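Local coordinates for protein 3,4-dihydroxy-2-butanone 4-phosphate synthase (Candida albicans, PDB 1TKU) that converts D-ribulose 5-phosphate into formate and 3,4-dihydroxy-2-butanone 4-phosphate, a reaction that probably depends on magnesium or manganese, at residues 18-23 with 33-38; 56-61 with 127-132; 141-146 with 194-199; 48-53 with 161-166. All coordinates share one frame; numbering follows the deposited sequence.

Contact 1: residues 18-23 with 33-38; sequences GEFLIV and GDLIMA. With 5RP (ribulose-5-phosphate), chain D.
A beta hairpin pairs Leu-21, Ile-22 and Val-23 with Ile-36, Leu-35 and Asp-34 in antiparallel register. Leu-21 and Ile-36 form one hydrogen-bonded pair, Leu-21 N reaching Ile-36 O at 2.9 Å, and Val-23 and Asp-34 form the other. Where the pairing ends, a water continues it, bridging Glu-19 O and Ala-38 N. Met-37 SD rides over one face of the Phe-20 ring, 3.8 Å from its centroid, a Met-aromatic contact; Met-37 CG, tucked between its own N and C (chi1 74°), lies 3.5 Å from Phe-20 CE2, and a bend at chi3 takes Met-37 CE to Gly-18 O. Beyond the ring, Leu-35 CD2 meets both Phe-20 CB and Ile-22 CG1. On the opposite face of the hairpin Ile-36 CD1 is wedged tightly against Val-23, 3.3 Å from Val-23 CG2. Asp-34, on that side, places OD2 2.6 Å from O4 of ribulose-5-phosphate. Strands 162-166 and 191-194 flank the hairpin, while helices 145-155 and 8-16 pack on the face bearing Leu-21.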
loop_
_atom_site.group_PDB
_atom_site.type_symbol
_atom_site.label_atom_id
_atom_site.label_comp_id
_atom_site.label_asym_id
_atom_site.label_seq_id
_atom_site.Cartn_x
_atom_site.Cartn_y
_atom_site.Cartn_z
ATOM N N GLY B 18 7.236 1.587 22.305
ATOM C CA GLY B 18 6.337 1.959 21.225
ATOM C C GLY B 18 6.834 2.944 20.184
ATOM O O GLY B 18 6.033 3.490 19.422
ATOM N N GLU B 19 8.140 3.179 20.137
ATOM C CA GLU B 19 8.690 4.104 19.152
ATOM C C GLU B 19 9.049 3.352 17.883
ATOM O O GLU B 19 9.241 2.136 17.902
ATOM C CB GLU B 19 9.973 4.764 19.660
ATOM C CG GLU B 19 9.877 5.475 20.990
ATOM C CD GLU B 19 11.169 6.192 21.345
ATOM O OE1 GLU B 19 11.453 6.345 22.550
ATOM O OE2 GLU B 19 11.899 6.614 20.422
ATOM N N PHE B 20 9.138 4.090 16.783
ATOM C CA PHE B 20 9.548 3.518 15.512
ATOM C C PHE B 20 11.065 3.555 15.550
ATOM O O PHE B 20 11.662 4.267 16.363
ATOM C CB PHE B 20 9.142 4.396 14.323
ATOM C CG PHE B 20 7.711 4.274 13.912
ATOM C CD1 PHE B 20 6.796 5.267 14.243
ATOM C CD2 PHE B 20 7.288 3.199 13.137
ATOM C CE1 PHE B 20 5.480 5.193 13.806
ATOM C CE2 PHE B 20 5.972 3.117 12.694
ATOM C CZ PHE B 20 5.068 4.117 13.028
ATOM N N LEU B 21 11.675 2.771 14.672
ATOM C CA LEU B 21 13.114 2.770 14.493
ATOM C C LEU B 21 13.268 2.868 12.987
ATOM O O LEU B 21 12.452 2.322 12.246
ATOM C CB LEU B 21 13.760 1.469 14.977
ATOM C CG LEU B 21 13.916 1.233 16.478
ATOM C CD1 LEU B 21 14.662 -0.086 16.686
ATOM C CD2 LEU B 21 14.685 2.385 17.123
ATOM N N ILE B 22 14.271 3.612 12.535
ATOM C CA ILE B 22 14.547 3.711 11.109
ATOM C C ILE B 22 15.594 2.613 10.949
ATOM O O ILE B 22 16.600 2.602 11.658
ATOM C CB ILE B 22 15.124 5.094 10.739
ATOM C CG1 ILE B 22 14.041 6.163 10.926
ATOM C CG2 ILE B 22 15.620 5.089 9.290
ATOM C CD1 ILE B 22 14.549 7.590 10.867
ATOM N N VAL B 23 15.343 1.674 10.043
ATOM C CA VAL B 23 16.246 0.547 9.856
ATOM C C VAL B 23 16.852 0.449 8.462
ATOM O O VAL B 23 16.132 0.392 7.465
ATOM C CB VAL B 23 15.507 -0.776 10.169
ATOM C CG1 VAL B 23 16.460 -1.952 10.064
ATOM C CG2 VAL B 23 14.883 -0.708 11.571
ATOM N N GLY B 33 15.917 3.574 3.722
ATOM C CA GLY B 33 15.390 3.290 5.047
ATOM C C GLY B 33 13.938 2.869 5.180
ATOM O O GLY B 33 13.076 3.248 4.384
ATOM N N ASP B 34 13.684 2.079 6.221
ATOM C CA ASP B 34 12.362 1.563 6.545
ATOM C C ASP B 34 11.983 1.952 7.972
ATOM O O ASP B 34 12.834 1.978 8.859
ATOM C CB ASP B 34 12.372 0.035 6.466
ATOM C CG ASP B 34 11.619 -0.501 5.275
ATOM O OD1 ASP B 34 11.818 0.010 4.157
ATOM O OD2 ASP B 34 10.832 -1.453 5.466
ATOM N N LEU B 35 10.710 2.261 8.190
ATOM C CA LEU B 35 10.238 2.561 9.535
ATOM C C LEU B 35 9.742 1.219 10.064
ATOM O O LEU B 35 9.002 0.517 9.372
ATOM C CB LEU B 35 9.078 3.560 9.510
ATOM C CG LEU B 35 9.434 5.043 9.428
ATOM C CD1 LEU B 35 8.155 5.875 9.365
ATOM C CD2 LEU B 35 10.261 5.431 10.644
ATOM N N ILE B 36 10.167 0.852 11.270
ATOM C CA ILE B 36 9.751 -0.410 11.875
ATOM C C ILE B 36 9.372 -0.210 13.342
ATOM O O ILE B 36 10.070 0.485 14.077
ATOM C CB ILE B 36 10.893 -1.469 11.852
ATOM C CG1 ILE B 36 11.323 -1.781 10.419
ATOM C CG2 ILE B 36 10.421 -2.755 12.526
ATOM C CD1 ILE B 36 12.083 -0.684 9.733
ATOM N N MET B 37 8.266 -0.814 13.766
ATOM C CA MET B 37 7.864 -0.733 15.169
ATOM C C MET B 37 7.098 -1.994 15.552
ATOM O O MET B 37 6.732 -2.797 14.685
ATOM C CB MET B 37 7.021 0.524 15.462
ATOM C CG MET B 37 5.578 0.511 14.965
ATOM S SD MET B 37 4.576 1.791 15.812
ATOM C CE MET B 37 4.369 1.011 17.430
ATOM N N ALA B 38 6.873 -2.181 16.849
ATOM C CA ALA B 38 6.168 -3.368 17.328
ATOM C C ALA B 38 4.722 -3.402 16.850
ATOM O O ALA B 38 3.994 -2.420 16.974
ATOM C CB ALA B 38 6.220 -3.422 18.849
HETATM C C2 5RP D . 11.741 -3.464 1.681
HETATM C C3 5RP D . 10.982 -3.684 2.973
HETATM C C5 5RP D . 9.525 -4.138 2.904
HETATM O O13 5RP D . 8.776 -3.968 4.127
HETATM C C6 5RP D . 9.433 -5.637 2.434
HETATM O O14 5RP D . 8.056 -6.013 2.227
HETATM C C7 5RP D . 10.054 -6.647 3.449
HETATM O O8 5RP D . 11.479 -6.579 3.361
HETATM P P9 5RP D . 12.416 -7.866 3.164
HETATM O O12 5RP D . 12.122 -8.603 1.774
HETATM O O11 5RP D . 12.213 -8.909 4.372
HETATM O O10 5RP D . 13.922 -7.328 3.227
HETATM O O4 5RP D . 11.506 -3.516 4.065
HETATM O O1 5RP D . 13.083 -2.986 1.915
HETATM O O HOH W 1 7.752 -0.157 18.725
#

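Contact 2: residues 56-61 with 127-132. With 5RP (ribulose-5-phosphate), chain D.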
loop_
_atom_site.group_PDB
_atom_site.type_symbol
_atom_site.label_atom_id
_atom_site.label_comp_id
_atom_site.label_asym_id
_atom_site.label_seq_id
_atom_site.Cartn_x
_atom_site.Cartn_y
_atom_site.Cartn_z
ATOM N N GLY B 56 3.182 3.409 1.818
ATOM C CA GLY B 56 1.811 3.038 2.116
ATOM C C GLY B 56 1.527 1.553 1.957
ATOM O O GLY B 56 0.446 1.085 2.306
ATOM N N TYR B 57 2.489 0.810 1.418
ATOM C CA TYR B 57 2.332 -0.633 1.235
ATOM C C TYR B 57 2.768 -1.227 2.575
ATOM O O TYR B 57 3.829 -1.847 2.683
ATOM C CB TYR B 57 3.254 -1.109 0.099
ATOM C CG TYR B 57 2.775 -2.338 -0.649
ATOM C CD1 TYR B 57 1.586 -2.316 -1.379
ATOM C CD2 TYR B 57 3.526 -3.513 -0.655
ATOM C CE1 TYR B 57 1.155 -3.429 -2.094
ATOM C CE2 TYR B 57 3.103 -4.638 -1.374
ATOM C CZ TYR B 57 1.919 -4.588 -2.090
ATOM O OH TYR B 57 1.491 -5.692 -2.797
ATOM N N VAL B 58 1.936 -1.028 3.597
ATOM C CA VAL B 58 2.250 -1.482 4.950
ATOM C C VAL B 58 2.181 -2.989 5.154
ATOM O O VAL B 58 1.150 -3.622 4.904
ATOM C CB VAL B 58 1.341 -0.782 5.984
ATOM C CG1 VAL B 58 1.733 -1.196 7.396
ATOM C CG2 VAL B 58 1.463 0.731 5.828
ATOM N N CYS B 59 3.297 -3.547 5.621
ATOM C CA CYS B 59 3.418 -4.981 5.856
ATOM C C CYS B 59 3.587 -5.310 7.330
ATOM O O CYS B 59 4.081 -4.498 8.109
ATOM C CB CYS B 59 4.614 -5.537 5.087
ATOM S SG CYS B 59 4.508 -5.316 3.312
ATOM N N VAL B 60 3.185 -6.519 7.702
ATOM C CA VAL B 60 3.288 -6.956 9.085
ATOM C C VAL B 60 4.049 -8.274 9.223
ATOM O O VAL B 60 3.481 -9.352 9.071
ATOM C CB VAL B 60 1.885 -7.110 9.723
ATOM C CG1 VAL B 60 2.006 -7.640 11.143
ATOM C CG2 VAL B 60 1.173 -5.761 9.735
ATOM N N PRO B 61 5.359 -8.196 9.493
ATOM C CA PRO B 61 6.178 -9.398 9.656
ATOM C C PRO B 61 5.714 -10.226 10.854
ATOM O O PRO B 61 5.487 -9.695 11.943
ATOM C CB PRO B 61 7.577 -8.830 9.863
ATOM C CG PRO B 61 7.557 -7.609 9.004
ATOM C CD PRO B 61 6.213 -7.004 9.351
ATOM N N GLY B 127 -7.596 -8.749 2.460
ATOM C CA GLY B 127 -7.790 -7.538 3.237
ATOM C C GLY B 127 -6.912 -6.376 2.813
ATOM O O GLY B 127 -6.532 -6.269 1.645
ATOM N N HIS B 128 -6.571 -5.515 3.768
ATOM C CA HIS B 128 -5.764 -4.337 3.479
ATOM C C HIS B 128 -4.414 -4.284 4.179
ATOM O O HIS B 128 -3.703 -3.281 4.097
ATOM C CB HIS B 128 -6.585 -3.091 3.797
ATOM C CG HIS B 128 -7.884 -3.038 3.058
ATOM N ND1 HIS B 128 -8.034 -2.374 1.858
ATOM C CD2 HIS B 128 -9.072 -3.636 3.309
ATOM C CE1 HIS B 128 -9.260 -2.568 1.404
ATOM N NE2 HIS B 128 -9.909 -3.331 2.264
ATOM N N ILE B 129 -4.073 -5.360 4.879
ATOM C CA ILE B 129 -2.783 -5.471 5.546
ATOM C C ILE B 129 -2.049 -6.635 4.885
ATOM O O ILE B 129 -2.661 -7.657 4.555
ATOM C CB ILE B 129 -2.940 -5.741 7.070
ATOM C CG1 ILE B 129 -3.184 -4.419 7.806
ATOM C CG2 ILE B 129 -1.698 -6.445 7.625
ATOM C CD1 ILE B 129 -2.019 -3.440 7.758
ATOM N N LEU B 130 -0.744 -6.462 4.681
ATOM C CA LEU B 130 0.099 -7.481 4.055
ATOM C C LEU B 130 1.002 -8.201 5.061
ATOM O O LEU B 130 2.086 -7.722 5.384
ATOM C CB LEU B 130 0.979 -6.831 2.979
ATOM C CG LEU B 130 0.288 -6.183 1.775
ATOM C CD1 LEU B 130 0.872 -4.798 1.539
ATOM C CD2 LEU B 130 0.468 -7.049 0.535
ATOM N N PRO B 131 0.567 -9.363 5.571
ATOM C CA PRO B 131 1.414 -10.075 6.533
ATOM C C PRO B 131 2.598 -10.699 5.790
ATOM O O PRO B 131 2.475 -11.075 4.624
ATOM C CB PRO B 131 0.475 -11.142 7.109
ATOM C CG PRO B 131 -0.901 -10.581 6.867
ATOM C CD PRO B 131 -0.762 -9.983 5.488
ATOM N N LEU B 132 3.741 -10.796 6.462
ATOM C CA LEU B 132 4.933 -11.383 5.860
ATOM C C LEU B 132 5.407 -12.514 6.758
ATOM O O LEU B 132 5.270 -12.437 7.976
ATOM C CB LEU B 132 6.044 -10.341 5.732
ATOM C CG LEU B 132 5.685 -9.041 5.012
ATOM C CD1 LEU B 132 6.919 -8.152 4.960
ATOM C CD2 LEU B 132 5.170 -9.336 3.614
HETATM C C2 5RP D . 11.741 -3.464 1.681
HETATM C C3 5RP D . 10.982 -3.684 2.973
HETATM C C5 5RP D . 9.525 -4.138 2.904
HETATM O O13 5RP D . 8.776 -3.968 4.127
HETATM C C6 5RP D . 9.433 -5.637 2.434
HETATM O O14 5RP D . 8.056 -6.013 2.227
HETATM C C7 5RP D . 10.054 -6.647 3.449
HETATM O O8 5RP D . 11.479 -6.579 3.361
HETATM P P9 5RP D . 12.416 -7.866 3.164
HETATM O O12 5RP D . 12.122 -8.603 1.774
HETATM O O11 5RP D . 12.213 -8.909 4.372
HETATM O O10 5RP D . 13.922 -7.328 3.227
HETATM O O4 5RP D . 11.506 -3.516 4.065
HETATM O O1 5RP D . 13.083 -2.986 1.915
HETATM O O HOH W 2 -1.122 -2.103 3.984
#
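Val-58 O is gripped by two donors: water 2, at 2.9 Å, which also donates to His-128 O, and Leu-130 N, whose bond is long and weak. Further along the strands the pairing firms up. Val-60 N donates to Leu-130 O at 2.8 Å, and Val-60 O accepts from Leu-132 N at 3.0 Å with the donor well above the carbonyl plane. Leu-130 carries the side-chain packing: its CD1 sits squarely over the centre of the Tyr-57 ring, 3.5 Å from the centroid, in a CH-pi contact, while CD2 lies near the phenol OH. With CG of Tyr-57 anti to the backbone N (chi1 -152°), the ring extends across the leucine at about a right angle. On the same side of the strand pair, Leu-132 CD1 presses against Cys-59 CB at 3.5 Å. Both side chains approach the substrate, Cys-59 SG lying 3.8 Å and Leu-132 CD1 3.7 Å from ligand O14. On the other face of the pair, Val-60 CG2 meets Ile-129 CG2 at 3.6 Å, where helix 103-114 covers both residues. Tyr-57 and Leu-130 also pack against the second subunit. This is a short parallel strand pair, 59-61 beside 129-132, whose Cys-59 and Leu-132 side borders the bound substrate and probably forms part of the pocket wall.

Contact 3: residues 141-146 with 194-199; sequences KRRGHT and NINQLV. With 5RP (ribulose-5-phosphate), chain D.
Arg-143 starts with CB beside Ile-195 CG2, then runs extended from CG to NE across the start of helix 195-203. CD and NE pass Val-199 CG2, which lies over one face of the guanidinium, and NH1 comes within 3.6 Å of Val-199 CG1. NH2 ends beside the Asn-196 side-chain amide, the two flat groups being turned 65° apart. Beneath the exposed arginine, Ile-195 CD1 touches Arg-143 O and His-145 CD2, the latter at 3.5 Å. The 141-146 segment is the phosphate-binding loop that leads into helix 145-155, with Gly-144 at the N-cap. Backbone His-145 N donates to ligand O10 at 2.9 Å, and O11 is gripped by Thr-146 N, Thr-146 OG1 at 2.6 Å and Arg-142 NH2 at 2.8 Å. Arg-142 NH1 donates almost straight (177° at the hydrogen) to O12, which lies in the guanidinium plane at its edge; Arg-142 NH2 also forms a salt bridge with Glu-147. The His-145 ring has ligand O1 over one face, while NE2 is hydrogen-bonded to Asp-25.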
loop_
_atom_site.group_PDB
_atom_site.type_symbol
_atom_site.label_atom_id
_atom_site.label_comp_id
_atom_site.label_asym_id
_atom_site.label_seq_id
_atom_site.Cartn_x
_atom_site.Cartn_y
_atom_site.Cartn_z
ATOM N N LYS B 141 19.407 -16.387 9.534
ATOM C CA LYS B 141 19.067 -17.191 8.361
ATOM C C LYS B 141 18.780 -16.341 7.119
ATOM O O LYS B 141 19.050 -16.764 5.992
ATOM C CB LYS B 141 17.851 -18.067 8.667
ATOM C CG LYS B 141 17.621 -19.188 7.669
ATOM C CD LYS B 141 18.756 -20.205 7.736
ATOM C CE LYS B 141 18.539 -21.348 6.759
ATOM N NZ LYS B 141 19.654 -22.333 6.823
ATOM N N ARG B 142 18.213 -15.155 7.326
ATOM C CA ARG B 142 17.901 -14.234 6.230
ATOM C C ARG B 142 17.957 -12.816 6.777
ATOM O O ARG B 142 17.223 -12.480 7.702
ATOM C CB ARG B 142 16.503 -14.507 5.660
ATOM C CG ARG B 142 16.059 -13.513 4.577
ATOM C CD ARG B 142 14.757 -13.957 3.905
ATOM N NE ARG B 142 14.405 -13.131 2.748
ATOM C CZ ARG B 142 13.772 -11.961 2.813
ATOM N NH1 ARG B 142 13.507 -11.290 1.698
ATOM N NH2 ARG B 142 13.387 -11.467 3.981
ATOM N N ARG B 143 18.828 -11.989 6.208
ATOM C CA ARG B 143 18.975 -10.610 6.674
ATOM C C ARG B 143 17.984 -9.646 6.036
ATOM O O ARG B 143 18.364 -8.584 5.547
ATOM C CB ARG B 143 20.397 -10.108 6.416
ATOM C CG ARG B 143 21.474 -10.872 7.161
ATOM C CD ARG B 143 22.764 -10.080 7.184
ATOM N NE ARG B 143 23.862 -10.816 7.804
ATOM C CZ ARG B 143 25.002 -10.253 8.189
ATOM N NH1 ARG B 143 25.956 -10.990 8.740
ATOM N NH2 ARG B 143 25.180 -8.946 8.037
ATOM N N GLY B 144 16.709 -10.016 6.052
ATOM C CA GLY B 144 15.694 -9.160 5.470
ATOM C C GLY B 144 15.053 -8.266 6.512
ATOM O O GLY B 144 15.227 -8.476 7.716
ATOM N N HIS B 145 14.314 -7.257 6.062
ATOM C CA HIS B 145 13.661 -6.369 7.010
ATOM C C HIS B 145 12.533 -7.117 7.708
ATOM O O HIS B 145 12.119 -6.742 8.802
ATOM C CB HIS B 145 13.134 -5.117 6.306
ATOM C CG HIS B 145 14.217 -4.243 5.752
ATOM N ND1 HIS B 145 14.058 -2.888 5.561
ATOM C CD2 HIS B 145 15.479 -4.533 5.356
ATOM C CE1 HIS B 145 15.175 -2.380 5.072
ATOM N NE2 HIS B 145 16.053 -3.357 4.938
ATOM N N THR B 146 12.045 -8.181 7.073
ATOM C CA THR B 146 10.983 -8.997 7.659
ATOM C C THR B 146 11.549 -9.646 8.918
ATOM O O THR B 146 10.972 -9.539 10.003
ATOM C CB THR B 146 10.517 -10.112 6.692
ATOM O OG1 THR B 146 9.947 -9.525 5.515
ATOM C CG2 THR B 146 9.468 -10.988 7.355
ATOM N N ASN B 194 20.979 -0.347 11.938
ATOM C CA ASN B 194 21.098 -1.109 10.703
ATOM C C ASN B 194 21.149 -2.598 11.034
ATOM O O ASN B 194 21.512 -2.990 12.147
ATOM C CB ASN B 194 22.311 -0.656 9.857
ATOM C CG ASN B 194 23.645 -0.885 10.540
ATOM O OD1 ASN B 194 24.113 -2.022 10.656
ATOM N ND2 ASN B 194 24.273 0.202 10.988
ATOM N N ILE B 195 20.746 -3.419 10.073
ATOM C CA ILE B 195 20.693 -4.862 10.261
ATOM C C ILE B 195 22.019 -5.521 10.637
ATOM O O ILE B 195 22.046 -6.410 11.487
ATOM C CB ILE B 195 20.088 -5.535 9.008
ATOM C CG1 ILE B 195 18.655 -5.025 8.814
ATOM C CG2 ILE B 195 20.098 -7.054 9.160
ATOM C CD1 ILE B 195 17.922 -5.621 7.631
ATOM N N ASN B 196 23.114 -5.099 10.013
ATOM C CA ASN B 196 24.418 -5.673 10.341
ATOM C C ASN B 196 24.712 -5.451 11.815
ATOM O O ASN B 196 25.277 -6.306 12.497
ATOM C CB ASN B 196 25.516 -5.023 9.503
ATOM C CG ASN B 196 25.928 -5.879 8.329
ATOM O OD1 ASN B 196 25.109 -6.217 7.475
ATOM N ND2 ASN B 196 27.204 -6.244 8.283
ATOM N N GLN B 197 24.318 -4.280 12.292
ATOM C CA GLN B 197 24.510 -3.886 13.676
ATOM C C GLN B 197 23.718 -4.840 14.573
ATOM O O GLN B 197 24.167 -5.229 15.654
ATOM C CB GLN B 197 24.010 -2.451 13.833
ATOM C CG GLN B 197 24.511 -1.713 15.036
ATOM C CD GLN B 197 23.711 -0.445 15.289
ATOM O OE1 GLN B 197 23.904 0.230 16.298
ATOM N NE2 GLN B 197 22.801 -0.125 14.373
ATOM N N LEU B 198 22.537 -5.231 14.107
ATOM C CA LEU B 198 21.674 -6.135 14.853
ATOM C C LEU B 198 22.229 -7.566 14.818
ATOM O O LEU B 198 22.190 -8.279 15.820
ATOM C CB LEU B 198 20.260 -6.085 14.263
ATOM C CG LEU B 198 19.051 -6.522 15.093
ATOM C CD1 LEU B 198 19.022 -5.796 16.434
ATOM C CD2 LEU B 198 17.785 -6.210 14.306
ATOM N N VAL B 199 22.750 -7.986 13.667
ATOM C CA VAL B 199 23.312 -9.331 13.552
ATOM C C VAL B 199 24.506 -9.476 14.492
ATOM O O VAL B 199 24.683 -10.513 15.137
ATOM C CB VAL B 199 23.768 -9.635 12.108
ATOM C CG1 VAL B 199 24.550 -10.944 12.070
ATOM C CG2 VAL B 199 22.555 -9.728 11.196
HETATM C C2 5RP D . 11.741 -3.464 1.681
HETATM C C3 5RP D . 10.982 -3.684 2.973
HETATM C C5 5RP D . 9.525 -4.138 2.904
HETATM O O13 5RP D . 8.776 -3.968 4.127
HETATM C C6 5RP D . 9.433 -5.637 2.434
HETATM O O14 5RP D . 8.056 -6.013 2.227
HETATM C C7 5RP D . 10.054 -6.647 3.449
HETATM O O8 5RP D . 11.479 -6.579 3.361
HETATM P P9 5RP D . 12.416 -7.866 3.164
HETATM O O12 5RP D . 12.122 -8.603 1.774
HETATM O O11 5RP D . 12.213 -8.909 4.372
HETATM O O10 5RP D . 13.922 -7.328 3.227
HETATM O O4 5RP D . 11.506 -3.516 4.065
HETATM O O1 5RP D . 13.083 -2.986 1.915
#

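Contact 4: residues 48-53 with 161-166; sequences AFLVRY and AGVICE. With 5RP (ribulose-5-phosphate), chain D.
Helix 48-52 runs along strand 162-166 at 25° to it, their axes 8.9 Å apart, and no hydrogen bond joins the two segments. Leu-50 bridges the gap almost alone. Its CG is anti to the backbone N (chi1 -179°), which carries the two methyls out to the strand: CD1 lies against Cys-165 CB at 3.7 Å, and CD2 meets Val-163 CG2 at 4.0 Å. The leucine and valine side chains run antiparallel, overlapping flank to flank. This is helix-on-sheet packing, with helix 44-52 laid over the side of the sheet that bears Val-163 and Cys-165; Leu-50 also touches Leu-35 of the neighbouring strand 34-38. The alternation of the strand turns Ile-164 and Glu-166 away from the helix, to the substrate. Ile-164 CG1 is modelled unusually close, 3.0 Å, to ligand O13, so the exact spacing is doubtful, and Glu-166 OE1 lies 3.6 Å from ligand C5. Glu-166 OE2 is hydrogen-bonded to Ser-55.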
loop_
_atom_site.group_PDB
_atom_site.type_symbol
_atom_site.label_atom_id
_atom_site.label_comp_id
_atom_site.label_asym_id
_atom_site.label_seq_id
_atom_site.Cartn_x
_atom_site.Cartn_y
_atom_site.Cartn_z
ATOM N N ALA B 48 -1.057 6.385 11.062
ATOM C CA ALA B 48 -1.266 7.545 10.203
ATOM C C ALA B 48 0.100 8.130 9.845
ATOM O O ALA B 48 0.334 8.543 8.708
ATOM C CB ALA B 48 -2.115 8.591 10.922
ATOM N N PHE B 49 0.995 8.156 10.833
ATOM C CA PHE B 49 2.353 8.669 10.664
ATOM C C PHE B 49 3.109 7.798 9.658
ATOM O O PHE B 49 3.716 8.302 8.714
ATOM C CB PHE B 49 3.088 8.653 12.011
ATOM C CG PHE B 49 4.473 9.237 11.964
ATOM C CD1 PHE B 49 4.673 10.608 12.087
ATOM C CD2 PHE B 49 5.582 8.414 11.795
ATOM C CE1 PHE B 49 5.961 11.152 12.051
ATOM C CE2 PHE B 49 6.868 8.945 11.756
ATOM C CZ PHE B 49 7.058 10.318 11.883
ATOM N N LEU B 50 3.064 6.485 9.867
ATOM C CA LEU B 50 3.742 5.549 8.979
ATOM C C LEU B 50 3.278 5.704 7.530
ATOM O O LEU B 50 4.097 5.773 6.617
ATOM C CB LEU B 50 3.505 4.107 9.456
ATOM C CG LEU B 50 4.165 2.981 8.651
ATOM C CD1 LEU B 50 5.681 3.178 8.645
ATOM C CD2 LEU B 50 3.815 1.630 9.268
ATOM N N VAL B 51 1.966 5.763 7.318
ATOM C CA VAL B 51 1.429 5.915 5.968
ATOM C C VAL B 51 1.817 7.264 5.363
ATOM O O VAL B 51 2.222 7.340 4.208
ATOM C CB VAL B 51 -0.118 5.767 5.962
ATOM C CG1 VAL B 51 -0.685 6.166 4.605
ATOM C CG2 VAL B 51 -0.493 4.322 6.269
ATOM N N ARG B 52 1.715 8.324 6.155
ATOM C CA ARG B 52 2.045 9.667 5.687
ATOM C C ARG B 52 3.440 9.810 5.084
ATOM O O ARG B 52 3.619 10.490 4.071
ATOM C CB ARG B 52 1.904 10.663 6.841
ATOM C CG ARG B 52 2.556 12.023 6.595
ATOM C CD ARG B 52 1.833 12.847 5.530
ATOM N NE ARG B 52 2.496 14.135 5.331
ATOM C CZ ARG B 52 3.567 14.320 4.565
ATOM N NH1 ARG B 52 4.101 13.300 3.906
ATOM N NH2 ARG B 52 4.121 15.523 4.473
ATOM N N TYR B 53 4.423 9.166 5.703
ATOM C CA TYR B 53 5.802 9.280 5.249
ATOM C C TYR B 53 6.393 8.073 4.527
ATOM O O TYR B 53 7.605 8.022 4.303
ATOM C CB TYR B 53 6.685 9.638 6.448
ATOM C CG TYR B 53 6.316 10.959 7.086
ATOM C CD1 TYR B 53 5.682 11.011 8.331
ATOM C CD2 TYR B 53 6.580 12.162 6.431
ATOM C CE1 TYR B 53 5.323 12.235 8.905
ATOM C CE2 TYR B 53 6.225 13.383 6.991
ATOM C CZ TYR B 53 5.597 13.416 8.225
ATOM O OH TYR B 53 5.238 14.632 8.766
ATOM N N ALA B 161 6.064 -10.119 16.275
ATOM C CA ALA B 161 5.350 -9.472 15.182
ATOM C C ALA B 161 5.748 -8.005 15.102
ATOM O O ALA B 161 5.903 -7.334 16.122
ATOM C CB ALA B 161 3.849 -9.587 15.409
ATOM N N GLY B 162 5.920 -7.512 13.882
ATOM C CA GLY B 162 6.287 -6.121 13.706
ATOM C C GLY B 162 5.501 -5.536 12.555
ATOM O O GLY B 162 4.691 -6.225 11.935
ATOM N N VAL B 163 5.729 -4.260 12.273
ATOM C CA VAL B 163 5.044 -3.596 11.170
ATOM C C VAL B 163 6.058 -2.657 10.524
ATOM O O VAL B 163 6.800 -1.956 11.215
ATOM C CB VAL B 163 3.790 -2.843 11.672
ATOM C CG1 VAL B 163 4.165 -1.859 12.765
ATOM C CG2 VAL B 163 3.100 -2.148 10.502
ATOM N N ILE B 164 6.104 -2.662 9.196
ATOM C CA ILE B 164 7.084 -1.856 8.488
ATOM C C ILE B 164 6.585 -1.232 7.189
ATOM O O ILE B 164 5.545 -1.614 6.654
ATOM C CB ILE B 164 8.324 -2.712 8.128
ATOM C CG1 ILE B 164 7.998 -3.651 6.958
ATOM C CG2 ILE B 164 8.755 -3.558 9.325
ATOM C CD1 ILE B 164 6.865 -4.607 7.214
ATOM N N CYS B 165 7.349 -0.260 6.699
ATOM C CA CYS B 165 7.062 0.403 5.431
ATOM C C CYS B 165 8.247 1.283 5.047
ATOM O O CYS B 165 8.959 1.793 5.914
ATOM C CB CYS B 165 5.782 1.238 5.501
ATOM S SG CYS B 165 4.973 1.366 3.867
ATOM N N GLU B 166 8.446 1.450 3.742
ATOM C CA GLU B 166 9.556 2.233 3.197
ATOM C C GLU B 166 9.364 3.747 3.236
ATOM O O GLU B 166 8.346 4.259 2.771
ATOM C CB GLU B 166 9.812 1.831 1.737
ATOM C CG GLU B 166 9.980 0.341 1.476
ATOM C CD GLU B 166 8.677 -0.367 1.132
ATOM O OE1 GLU B 166 8.750 -1.503 0.619
ATOM O OE2 GLU B 166 7.584 0.191 1.371
HETATM C C2 5RP D . 11.741 -3.464 1.681
HETATM C C3 5RP D . 10.982 -3.684 2.973
HETATM C C5 5RP D . 9.525 -4.138 2.904
HETATM O O13 5RP D . 8.776 -3.968 4.127
HETATM C C6 5RP D . 9.433 -5.637 2.434
HETATM O O14 5RP D . 8.056 -6.013 2.227
HETATM C C7 5RP D . 10.054 -6.647 3.449
HETATM O O8 5RP D . 11.479 -6.579 3.361
HETATM P P9 5RP D . 12.416 -7.866 3.164
HETATM O O12 5RP D . 12.122 -8.603 1.774
HETATM O O11 5RP D . 12.213 -8.909 4.372
HETATM O O10 5RP D . 13.922 -7.328 3.227
HETATM O O4 5RP D . 11.506 -3.516 4.065
HETATM O O1 5RP D . 13.083 -2.986 1.915
#

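All four contacts reach ribulose-5-phosphate. Contacts 1 and 4, with centres 8 Å apart, share a sheet: Leu-35 N lies 2.9 Å from Cys-165 O and Met-37 O 3.0 Å from Val-163 N, both probable hydrogen bonds. Strand 162-166 also meets contact 2, where Cys-59 O is 2.9 Å from Ile-164 N, so it links the hairpin of contact 1 to strand 59-63. Contact 3 faces contact 1 through Asp-34 CG, 3.4 Å from His-145 ND1, and contact 2 through Leu-132 CD1, 3.4 Å from Thr-146 OG1. Contact 3 holds the phosphate, while Asp-34 of contact 1 and Glu-166 of contact 4 lie beside the carbonyl end of the ligand.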